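Local coordinates for aminopeptidase N family protein (Idiomarina loihiensis L2TR, PDB 4FGM) that is probably a zinc-dependent aminopeptidase of the M61 family, expected to remove amino acids from the N-terminal end of peptides, at residues I434-S437 with D438-D442; H397-T400 with L401-M405; D579-K582 with G583-P587. All blocks are in the same frame, centred on the assembly; numbering follows the deposited sequence.

Contact 1. Residues I434-S437 with D438-D442; sequences IDIS and DFLKD
Ile436 and Leu440 meet at the first turn of helix 437-445, joined through the backbone and again through their side chains. The carbonyl of Ile436, the N-cap residue, accepts from Leu440 N at 2.9 Å in an almost straight bond (N-H...O 176°), the amide lying nearly on the line of the C=O bond. One residue on, Ser437 O receives Lys441 N at 3.0 Å. These two i to i+4 bonds are the opening rungs of an alpha helix, and with them the chain turns from the loop that follows helix 423-429 into regular helix. The Ile436 side chain lies beside that of Leu440, both pointing the same way: CG1 is tucked between its own backbone N and carbonyl carbon (chi1 47°), and CD1 then rests 4.1 Å from Leu440 CD2 and equally near Leu440 CB. Lys441 can be followed outward. Lys441 CB lies 3.5 Å from Ser437 O, and CG stays beside the same oxygen; CD carries the extended chain onward along the serine; and CE passes the hydroxyl, 4.0 Å from Ser437 OG, a van der Waals approach, before NZ continues beyond it. Ser437 has its OG anti to the backbone N (chi1 -175°), which turns the hydroxyl toward this lysine chain. On another side of the turn, the Phe439 ring presents an edge to Ile436 O, close to the ring plane, with Phe439 CB 3.6 Å from Ile436 O. Met390 of helix 378-394 touches both Ile436 and Phe439, while Ile425 of helix 423-429 packs on Leu440 and Lys441.

Contact 2. Residues H397-T400 with L401-M405; sequences HKLT and LARVM
Thr400 takes hold of the first turn of helix 401-413 twice, once by its side chain and once by its carbonyl. As the N-cap residue it offers OG1 to Arg403 N at 3.1 Å, a capping bond made possible because chi1 (58°) sets the hydroxyl between the residue's own N and carbonyl carbon. The Thr400 carbonyl accepts from Val404 N, also at 3.1 Å, with the donor tilted 21° from the carbonyl plane. With an alanine here the capping oxygen is gone, and the Arg403 amide is likely to lose this acceptor at the helix start. Arg403 begins close to the cap, its CB 3.4 Å from Thr400 O, and then bends at chi2; CG meets Leu399 CD1 at 3.8 Å, the two side chains crossing at about a right angle, before the guanidinium leads off to a salt bridge with Glu407. Leu399 reaches Val404 with the same methyl, Leu399 CD1 lying 4.1 Å from Val404 CG2. The start of helix 401-413 is set against helix 378-394, where Asp388 accepts from Leu401 N, and against helix 308-320, whose Tyr312 and Phe313 pack on Leu401.

Contact 3. Residues D579-K582 with G583-P587; sequences DKLK and GWLTP
Between Leu581 and Trp584 the backbone folds into a type I' beta turn, closed by Trp584 N donating to Leu581 O at 3.0 Å in a fairly straight bond (166° at the hydrogen) whose amide stands 53° out of the carbonyl plane, away from the lone-pair direction, while both central residues, Lys582 and Gly583, have the positive phi this turn requires and a CB on Gly583 would press against the preceding carbonyl oxygen. Leu581 reaches over to Leu585, with Leu581 CG 3.8 Å from Leu585 CB and 3.7 Å from Leu585 O. Its CD1 approaches Trp584 CE3 obliquely at 4.1 Å. Such a tight reversal brings the flanking residues together, and here it lies in the C-terminal tail beyond strand 570-575, where it turns the apolar side chains of Leu581, Trp584 and Leu585 into contact. Trp584 holds its indole anti to the backbone N (chi1 172°), while its CB stays beside the turn, 3.4 Å from Leu581 O. On one face of the indole sits Leu585 CG, 3.4 Å above the plane and displaced toward the rim, so two leucines touch the tryptophan in different ways. The indole also reaches into the helical part of the protein: NE1 is hydrogen-bonded to Tyr312 OH, and the ring meets that of Tyr316, both residues of helix 308-320. Leu385 and Leu389 of helix 378-394 pack on it as well, and Tyr329 of helix 326-342 touches Trp584 and Leu585 alike.

In the fold
The three contacts follow one another along the chain without nesting or crossing. From the N terminus, contact 2 comes first, at the passage from helix 378-394 into helix 401-413; contact 1 follows, where the loop after helix 423-429 enters helix 437-445; contact 3 closes a turn near the C-terminal end. Contacts 1 and 2 have centres about 16 Å apart and do not touch, whereas 397-400 meets 579-582 directly, His397 packing against Lys582. Helix 378-394 borders all three, and helix 308-320 adjoins contacts 2 and 3, so the tail is joined to this helical region.

Contact 1. Residues I434-S437 with D438-D442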
loop_
_atom_site.group_PDB
_atom_site.type_symbol
_atom_site.label_atom_id
_atom_site.label_comp_id
_atom_site.label_asym_id
_atom_site.label_seq_id
_atom_site.Cartn_x
_atom_site.Cartn_y
_atom_site.Cartn_z
ATOM N N ILE A 434 -21.744 23.384 8.060
ATOM C CA ILE A 434 -21.316 22.705 6.844
ATOM C C ILE A 434 -22.276 21.607 6.415
ATOM O O ILE A 434 -22.821 20.879 7.244
ATOM C CB ILE A 434 -19.914 22.078 7.006
ATOM C CG1 ILE A 434 -19.923 21.088 8.164
ATOM C CG2 ILE A 434 -18.874 23.163 7.240
ATOM C CD1 ILE A 434 -19.197 19.807 7.857
ATOM N N ASP A 435 -22.476 21.502 5.106
ATOM C CA ASP A 435 -23.353 20.494 4.522
ATOM C C ASP A 435 -22.663 19.899 3.294
ATOM O O ASP A 435 -22.476 20.579 2.284
ATOM C CB ASP A 435 -24.686 21.117 4.102
ATOM C CG ASP A 435 -25.669 20.087 3.572
ATOM O OD1 ASP A 435 -26.473 20.433 2.682
ATOM O OD2 ASP A 435 -25.646 18.933 4.051
ATOM N N ILE A 436 -22.274 18.633 3.396
ATOM C CA ILE A 436 -21.613 17.937 2.299
ATOM C C ILE A 436 -22.318 16.610 2.042
ATOM O O ILE A 436 -21.846 15.789 1.260
ATOM C CB ILE A 436 -20.106 17.669 2.609
ATOM C CG1 ILE A 436 -19.937 17.089 4.017
ATOM C CG2 ILE A 436 -19.305 18.962 2.485
ATOM C CD1 ILE A 436 -20.403 15.661 4.163
ATOM N N SER A 437 -23.459 16.423 2.700
ATOM C CA SER A 437 -24.248 15.201 2.594
ATOM C C SER A 437 -24.549 14.691 1.184
ATOM O O SER A 437 -24.188 13.561 0.844
ATOM C CB SER A 437 -25.568 15.362 3.352
ATOM O OG SER A 437 -26.293 14.142 3.366
ATOM N N ASP A 438 -25.219 15.499 0.369
ATOM C CA ASP A 438 -25.550 15.052 -0.981
ATOM C C ASP A 438 -24.311 14.679 -1.774
ATOM O O ASP A 438 -24.290 13.662 -2.467
ATOM C CB ASP A 438 -26.350 16.118 -1.738
ATOM C CG ASP A 438 -27.753 16.284 -1.193
ATOM O OD1 ASP A 438 -28.293 15.301 -0.642
ATOM O OD2 ASP A 438 -28.319 17.388 -1.327
ATOM N N PHE A 439 -23.271 15.494 -1.667
ATOM C CA PHE A 439 -22.046 15.216 -2.390
ATOM C C PHE A 439 -21.413 13.887 -1.991
ATOM O O PHE A 439 -21.134 13.044 -2.843
ATOM C CB PHE A 439 -21.023 16.319 -2.161
ATOM C CG PHE A 439 -19.615 15.860 -2.364
ATOM C CD1 PHE A 439 -19.112 15.651 -3.644
ATOM C CD2 PHE A 439 -18.810 15.568 -1.269
ATOM C CE1 PHE A 439 -17.825 15.139 -3.833
ATOM C CE2 PHE A 439 -17.523 15.056 -1.442
ATOM C CZ PHE A 439 -17.027 14.846 -2.727
ATOM N N LEU A 440 -21.176 13.715 -0.691
ATOM C CA LEU A 440 -20.542 12.511 -0.177
ATOM C C LEU A 440 -21.328 11.227 -0.457
ATOM O O LEU A 440 -20.729 10.190 -0.745
ATOM C CB LEU A 440 -20.267 12.656 1.326
ATOM C CG LEU A 440 -19.282 11.632 1.919
ATOM C CD1 LEU A 440 -17.915 11.804 1.282
ATOM C CD2 LEU A 440 -19.173 11.813 3.417
ATOM N N LYS A 441 -22.654 11.287 -0.376
ATOM C CA LYS A 441 -23.471 10.106 -0.657
ATOM C C LYS A 441 -23.329 9.687 -2.120
ATOM O O LYS A 441 -23.289 8.497 -2.431
ATOM C CB LYS A 441 -24.951 10.365 -0.360
ATOM C CG LYS A 441 -25.353 10.176 1.085
ATOM C CD LYS A 441 -26.854 10.337 1.235
ATOM C CE LYS A 441 -27.282 10.313 2.689
ATOM N NZ LYS A 441 -28.737 10.608 2.815
ATOM N N ASP A 442 -23.266 10.663 -3.023
ATOM C CA ASP A 442 -23.118 10.353 -4.442
ATOM C C ASP A 442 -21.705 9.856 -4.703
ATOM O O ASP A 442 -21.501 8.925 -5.479
ATOM C CB ASP A 442 -23.398 11.584 -5.317
ATOM C CG ASP A 442 -24.854 12.027 -5.257
ATOM O OD1 ASP A 442 -25.725 11.180 -4.965
ATOM O OD2 ASP A 442 -25.126 13.220 -5.516
#

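Contact 2. Residues H397-T400 with L401-M405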
loop_
_atom_site.group_PDB
_atom_site.type_symbol
_atom_site.label_atom_id
_atom_site.label_comp_id
_atom_site.label_asym_id
_atom_site.label_seq_id
_atom_site.Cartn_x
_atom_site.Cartn_y
_atom_site.Cartn_z
ATOM N N HIS A 397 -12.458 29.031 5.284
ATOM C CA HIS A 397 -11.109 28.556 5.559
ATOM C C HIS A 397 -10.729 28.319 7.015
ATOM O O HIS A 397 -9.550 28.331 7.362
ATOM C CB HIS A 397 -10.118 29.508 4.900
ATOM C CG HIS A 397 -10.448 29.799 3.470
ATOM N ND1 HIS A 397 -10.561 28.808 2.517
ATOM C CD2 HIS A 397 -10.736 30.960 2.838
ATOM C CE1 HIS A 397 -10.904 29.347 1.362
ATOM N NE2 HIS A 397 -11.018 30.653 1.529
ATOM N N LYS A 398 -11.717 28.079 7.866
ATOM C CA LYS A 398 -11.423 27.833 9.269
ATOM C C LYS A 398 -11.359 26.349 9.585
ATOM O O LYS A 398 -10.670 25.937 10.519
ATOM C CB LYS A 398 -12.455 28.533 10.163
ATOM C CG LYS A 398 -12.311 30.045 10.136
ATOM C CD LYS A 398 -10.845 30.436 10.318
ATOM C CE LYS A 398 -10.552 31.826 9.780
ATOM N NZ LYS A 398 -9.088 32.036 9.587
ATOM N N LEU A 399 -12.067 25.550 8.793
ATOM C CA LEU A 399 -12.088 24.106 8.986
ATOM C C LEU A 399 -11.477 23.406 7.776
ATOM O O LEU A 399 -11.950 23.575 6.653
ATOM C CB LEU A 399 -13.527 23.623 9.172
ATOM C CG LEU A 399 -13.739 22.122 9.360
ATOM C CD1 LEU A 399 -13.251 21.710 10.740
ATOM C CD2 LEU A 399 -15.211 21.787 9.200
ATOM N N THR A 400 -10.419 22.631 8.009
ATOM C CA THR A 400 -9.759 21.888 6.936
ATOM C C THR A 400 -10.041 20.402 7.139
ATOM O O THR A 400 -10.497 19.998 8.210
ATOM C CB THR A 400 -8.224 22.092 6.951
ATOM O OG1 THR A 400 -7.701 21.690 8.222
ATOM C CG2 THR A 400 -7.866 23.539 6.679
ATOM N N LEU A 401 -9.786 19.590 6.112
ATOM C CA LEU A 401 -9.993 18.146 6.235
ATOM C C LEU A 401 -8.992 17.621 7.267
ATOM O O LEU A 401 -9.284 16.671 8.004
ATOM C CB LEU A 401 -9.776 17.429 4.890
ATOM C CG LEU A 401 -9.802 15.888 4.904
ATOM C CD1 LEU A 401 -11.172 15.365 5.334
ATOM C CD2 LEU A 401 -9.447 15.365 3.521
ATOM N N ALA A 402 -7.813 18.240 7.318
ATOM C CA ALA A 402 -6.796 17.834 8.280
ATOM C C ALA A 402 -7.383 17.967 9.687
ATOM O O ALA A 402 -7.277 17.047 10.500
ATOM C CB ALA A 402 -5.547 18.698 8.139
ATOM N N ARG A 403 -8.019 19.106 9.959
ATOM C CA ARG A 403 -8.630 19.334 11.262
ATOM C C ARG A 403 -9.669 18.249 11.552
ATOM O O ARG A 403 -9.755 17.739 12.669
ATOM C CB ARG A 403 -9.283 20.718 11.321
ATOM C CG ARG A 403 -10.011 20.958 12.632
ATOM C CD ARG A 403 -9.964 22.405 13.096
ATOM N NE ARG A 403 -10.380 22.503 14.495
ATOM C CZ ARG A 403 -9.707 21.977 15.516
ATOM N NH1 ARG A 403 -8.575 21.317 15.304
ATOM N NH2 ARG A 403 -10.170 22.095 16.751
ATOM N N VAL A 404 -10.445 17.887 10.541
ATOM C CA VAL A 404 -11.457 16.858 10.708
ATOM C C VAL A 404 -10.815 15.519 11.080
ATOM O O VAL A 404 -11.352 14.777 11.914
ATOM C CB VAL A 404 -12.298 16.695 9.416
ATOM C CG1 VAL A 404 -13.200 15.470 9.517
ATOM C CG2 VAL A 404 -13.138 17.953 9.187
HETATM N N MSE A 405 -9.670 15.209 10.470
HETATM C CA MSE A 405 -8.974 13.951 10.760
HETATM C C MSE A 405 -8.529 13.936 12.221
HETATM O O MSE A 405 -8.703 12.938 12.923
HETATM C CB MSE A 405 -7.751 13.770 9.846
HETATM C CG MSE A 405 -8.067 13.651 8.358
HETATM SE SE MSE A 405 -9.260 12.178 7.931
HETATM C CE MSE A 405 -8.161 10.727 8.603
#

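Contact 3. Residues D579-K582 with G583-P587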
loop_
_atom_site.group_PDB
_atom_site.type_symbol
_atom_site.label_atom_id
_atom_site.label_comp_id
_atom_site.label_asym_id
_atom_site.label_seq_id
_atom_site.Cartn_x
_atom_site.Cartn_y
_atom_site.Cartn_z
ATOM N N ASP A 579 -3.553 34.152 -5.582
ATOM C CA ASP A 579 -4.244 34.755 -4.452
ATOM C C ASP A 579 -5.549 34.066 -4.061
ATOM O O ASP A 579 -6.159 34.416 -3.053
ATOM C CB ASP A 579 -4.480 36.239 -4.731
ATOM C CG ASP A 579 -3.190 36.979 -5.045
ATOM O OD1 ASP A 579 -2.104 36.418 -4.774
ATOM O OD2 ASP A 579 -3.257 38.120 -5.554
ATOM N N LYS A 580 -5.975 33.083 -4.843
ATOM C CA LYS A 580 -7.204 32.365 -4.521
ATOM C C LYS A 580 -6.902 31.051 -3.793
ATOM O O LYS A 580 -7.817 30.366 -3.330
ATOM C CB LYS A 580 -8.019 32.090 -5.792
ATOM C CG LYS A 580 -8.430 33.354 -6.545
ATOM C CD LYS A 580 -9.405 33.068 -7.679
ATOM C CE LYS A 580 -10.762 32.638 -7.149
ATOM N NZ LYS A 580 -11.746 32.411 -8.245
ATOM N N LEU A 581 -5.616 30.718 -3.683
ATOM C CA LEU A 581 -5.179 29.496 -3.006
ATOM C C LEU A 581 -5.606 29.470 -1.542
ATOM O O LEU A 581 -5.953 28.419 -1.006
ATOM C CB LEU A 581 -3.655 29.354 -3.082
ATOM C CG LEU A 581 -3.019 28.346 -4.046
ATOM C CD1 LEU A 581 -4.084 27.457 -4.665
ATOM C CD2 LEU A 581 -2.244 29.085 -5.118
ATOM N N LYS A 582 -5.575 30.632 -0.901
ATOM C CA LYS A 582 -5.964 30.754 0.499
ATOM C C LYS A 582 -5.248 29.773 1.423
ATOM O O LYS A 582 -5.857 29.217 2.340
ATOM C CB LYS A 582 -7.475 30.568 0.653
ATOM C CG LYS A 582 -8.251 31.844 0.935
ATOM C CD LYS A 582 -8.810 32.466 -0.333
ATOM C CE LYS A 582 -9.899 33.498 -0.013
ATOM N NZ LYS A 582 -9.405 34.659 0.788
ATOM N N GLY A 583 -3.960 29.555 1.182
ATOM C CA GLY A 583 -3.208 28.651 2.036
ATOM C C GLY A 583 -3.344 27.158 1.777
ATOM O O GLY A 583 -2.672 26.361 2.432
ATOM N N TRP A 584 -4.211 26.755 0.853
ATOM C CA TRP A 584 -4.336 25.333 0.568
ATOM C C TRP A 584 -3.016 24.887 -0.040
ATOM O O TRP A 584 -2.539 23.784 0.223
ATOM C CB TRP A 584 -5.469 25.062 -0.411
ATOM C CG TRP A 584 -5.490 23.646 -0.873
ATOM C CD1 TRP A 584 -5.494 22.528 -0.090
ATOM C CD2 TRP A 584 -5.516 23.185 -2.230
ATOM N NE1 TRP A 584 -5.521 21.397 -0.874
ATOM C CE2 TRP A 584 -5.532 21.770 -2.191
ATOM C CE3 TRP A 584 -5.522 23.827 -3.475
ATOM C CZ2 TRP A 584 -5.561 20.989 -3.350
ATOM C CZ3 TRP A 584 -5.550 23.050 -4.627
ATOM C CH2 TRP A 584 -5.566 21.645 -4.554
ATOM N N LEU A 585 -2.435 25.758 -0.857
ATOM C CA LEU A 585 -1.148 25.492 -1.484
ATOM C C LEU A 585 -0.286 26.740 -1.329
ATOM O O LEU A 585 -0.801 27.847 -1.189
ATOM C CB LEU A 585 -1.310 25.166 -2.975
ATOM C CG LEU A 585 -2.103 23.919 -3.375
ATOM C CD1 LEU A 585 -2.083 23.770 -4.891
ATOM C CD2 LEU A 585 -1.507 22.693 -2.710
ATOM N N THR A 586 1.026 26.548 -1.347
ATOM C CA THR A 586 1.971 27.645 -1.221
ATOM C C THR A 586 2.718 27.813 -2.541
ATOM O O THR A 586 3.482 26.939 -2.945
ATOM C CB THR A 586 2.987 27.362 -0.105
ATOM O OG1 THR A 586 2.304 27.268 1.151
ATOM C CG2 THR A 586 4.031 28.465 -0.044
ATOM N N PRO A 587 2.506 28.941 -3.230
ATOM C CA PRO A 587 3.156 29.230 -4.514
ATOM C C PRO A 587 4.643 29.558 -4.396
ATOM O O PRO A 587 5.079 29.807 -3.252
ATOM C CB PRO A 587 2.348 30.405 -5.038
ATOM C CG PRO A 587 2.033 31.153 -3.776
ATOM C CD PRO A 587 1.606 30.040 -2.840
#